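Local coordinates for protein transcriptional regulator, LacI family (Arthrobacter sp., PDB 4RKQ) that probably binds a small effector, likely a sugar, through its periplasmic-binding-protein-like core and regulates transcription as a LacI-family regulator, at residues P93-D98 against G106-D111. Numbering follows the deposited sequence.
Sequences PLIVLD and GSINFD
Two neighbouring parallel strands, 94-97 and 106-110, run side by side at 13° in the N-terminal subdomain of this periplasmic-binding-protein-like fold, joined by a short connection without helix or strand. Their backbones exchange four hydrogen bonds in the alternating pattern of a parallel ladder. At the start Gly106 N reaches Leu94 O at 2.9 Å in the carbonyl plane, and Val96 N approaches Gly106 O from above its plane. Further along the bonds straighten: Ile108 N meets Val96 O, and Asp98 N closes the ladder on Ile108 O at 2.9 Å, both nearly along the C=O axis.

On one face of the sheet Leu97 and Ile108 lie alongside each other and point the same way, Leu97 CG resting 3.9 Å from Ile108 CB; Ile95 CG2 comes only within 4.4 Å of Ile108 CG1. On the other face Val96 CG2, in the crowded position between N and carbonyl carbon, lies 4.0 Å from Ser107 OG. At the C-terminal ends, Asp98 has CG anti to its backbone N (chi1 -156°), which carries the carboxylate to the edge of the Phe110 ring, the two planes 75° apart. A water ties the strand ends together, donating to Asp98 OD1 and accepting from Phe110 N, each at 2.9 Å.

Helix 246-262 packs over the face of Ile95, Leu97 and Ile108, its Leu257, Val249 and Leu256 touching them respectively. Strand 73-76 flanks the pair beside 94-97, and strand 273-281 beside 106-110. Beyond the water, Asp98 OD1 is in addition hydrogen-bonded to Tyr112 OH.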
loop_
_atom_site.group_PDB
_atom_site.type_symbol
_atom_site.label_atom_id
_atom_site.label_comp_id
_atom_site.label_asym_id
_atom_site.label_seq_id
_atom_site.Cartn_x
_atom_site.Cartn_y
_atom_site.Cartn_z
ATOM N N PRO A 93 23.635 11.808 -7.666
ATOM C CA PRO A 93 22.639 11.717 -8.738
ATOM C C PRO A 93 21.205 11.604 -8.226
ATOM O O PRO A 93 20.940 10.891 -7.238
ATOM C CB PRO A 93 23.046 10.436 -9.512
ATOM C CG PRO A 93 24.006 9.710 -8.646
ATOM C CD PRO A 93 24.592 10.676 -7.661
ATOM N N LEU A 94 20.338 12.405 -8.831
ATOM C CA LEU A 94 18.917 12.252 -8.707
ATOM C C LEU A 94 18.363 11.546 -9.936
ATOM O O LEU A 94 18.652 11.946 -11.069
ATOM C CB LEU A 94 18.266 13.614 -8.582
ATOM C CG LEU A 94 16.754 13.674 -8.567
ATOM C CD1 LEU A 94 16.185 12.970 -7.335
ATOM C CD2 LEU A 94 16.335 15.141 -8.595
ATOM N N ILE A 95 17.566 10.497 -9.677
ATOM C CA ILE A 95 16.723 9.901 -10.680
ATOM C C ILE A 95 15.281 10.232 -10.324
ATOM O O ILE A 95 14.760 9.737 -9.330
ATOM C CB ILE A 95 16.905 8.374 -10.718
ATOM C CG1 ILE A 95 18.378 8.085 -11.079
ATOM C CG2 ILE A 95 15.965 7.766 -11.754
ATOM C CD1 ILE A 95 18.754 6.673 -10.954
ATOM N N VAL A 96 14.640 11.033 -11.148
ATOM C CA VAL A 96 13.181 11.316 -11.028
ATOM C C VAL A 96 12.312 10.546 -11.982
ATOM O O VAL A 96 12.721 10.210 -13.086
ATOM C CB VAL A 96 12.872 12.824 -11.237
ATOM C CG1 VAL A 96 13.446 13.660 -10.118
ATOM C CG2 VAL A 96 13.396 13.322 -12.581
ATOM N N LEU A 97 11.075 10.295 -11.574
ATOM C CA LEU A 97 10.131 9.658 -12.428
ATOM C C LEU A 97 8.940 10.545 -12.692
ATOM O O LEU A 97 8.498 11.305 -11.821
ATOM C CB LEU A 97 9.597 8.392 -11.769
ATOM C CG LEU A 97 10.640 7.305 -11.632
ATOM C CD1 LEU A 97 11.455 7.412 -10.346
ATOM C CD2 LEU A 97 9.941 5.968 -11.741
ATOM N N ASP A 98 8.430 10.429 -13.912
ATOM C CA ASP A 98 7.122 10.974 -14.276
ATOM C C ASP A 98 7.016 12.496 -14.203
ATOM O O ASP A 98 5.936 13.027 -13.998
ATOM C CB ASP A 98 6.029 10.282 -13.443
ATOM C CG ASP A 98 4.656 10.330 -14.119
ATOM O OD1 ASP A 98 4.616 10.257 -15.353
ATOM O OD2 ASP A 98 3.630 10.507 -13.433
ATOM N N GLY A 106 19.260 11.719 -13.890
ATOM C CA GLY A 106 18.552 10.654 -14.533
ATOM C C GLY A 106 17.076 10.842 -14.458
ATOM O O GLY A 106 16.568 11.507 -13.543
ATOM N N SER A 107 16.382 10.225 -15.402
ATOM C CA SER A 107 14.894 10.363 -15.493
ATOM C C SER A 107 14.278 9.172 -16.152
ATOM O O SER A 107 14.804 8.635 -17.104
ATOM C CB SER A 107 14.510 11.601 -16.311
ATOM O OG SER A 107 13.123 11.879 -16.274
ATOM N N ILE A 108 13.127 8.775 -15.631
ATOM C CA ILE A 108 12.290 7.752 -16.223
ATOM C C ILE A 108 10.924 8.422 -16.516
ATOM O O ILE A 108 10.318 9.037 -15.638
ATOM C CB ILE A 108 12.032 6.571 -15.242
ATOM C CG1 ILE A 108 13.279 5.914 -14.636
ATOM C CG2 ILE A 108 11.098 5.545 -15.855
ATOM C CD1 ILE A 108 14.269 5.334 -15.603
ATOM N N ASN A 109 10.497 8.388 -17.772
ATOM C CA ASN A 109 9.191 8.959 -18.200
ATOM C C ASN A 109 8.412 7.815 -18.853
ATOM O O ASN A 109 8.962 6.741 -19.151
ATOM C CB ASN A 109 9.349 10.144 -19.157
ATOM C CG ASN A 109 9.441 11.512 -18.441
ATOM O OD1 ASN A 109 9.503 11.608 -17.230
ATOM N ND2 ASN A 109 9.474 12.574 -19.222
ATOM N N PHE A 110 7.124 8.019 -19.054
ATOM C CA PHE A 110 6.270 6.951 -19.621
ATOM C C PHE A 110 5.628 7.540 -20.871
ATOM O O PHE A 110 5.389 8.727 -20.915
ATOM C CB PHE A 110 5.234 6.521 -18.624
ATOM C CG PHE A 110 5.841 6.063 -17.334
ATOM C CD1 PHE A 110 6.148 6.983 -16.343
ATOM C CD2 PHE A 110 6.174 4.740 -17.150
ATOM C CE1 PHE A 110 6.778 6.581 -15.178
ATOM C CE2 PHE A 110 6.763 4.323 -15.978
ATOM C CZ PHE A 110 7.070 5.245 -14.999
ATOM N N ASP A 111 5.415 6.702 -21.877
ATOM C CA ASP A 111 4.822 7.128 -23.147
ATOM C C ASP A 111 3.314 7.171 -23.035
ATOM O O ASP A 111 2.637 6.163 -23.263
ATOM C CB ASP A 111 5.219 6.129 -24.208
ATOM C CG ASP A 111 4.810 6.553 -25.601
ATOM O OD1 ASP A 111 3.963 7.456 -25.797
ATOM O OD2 ASP A 111 5.344 5.934 -26.504
HETATM O O HOH W 1 6.432 10.433 -17.585
#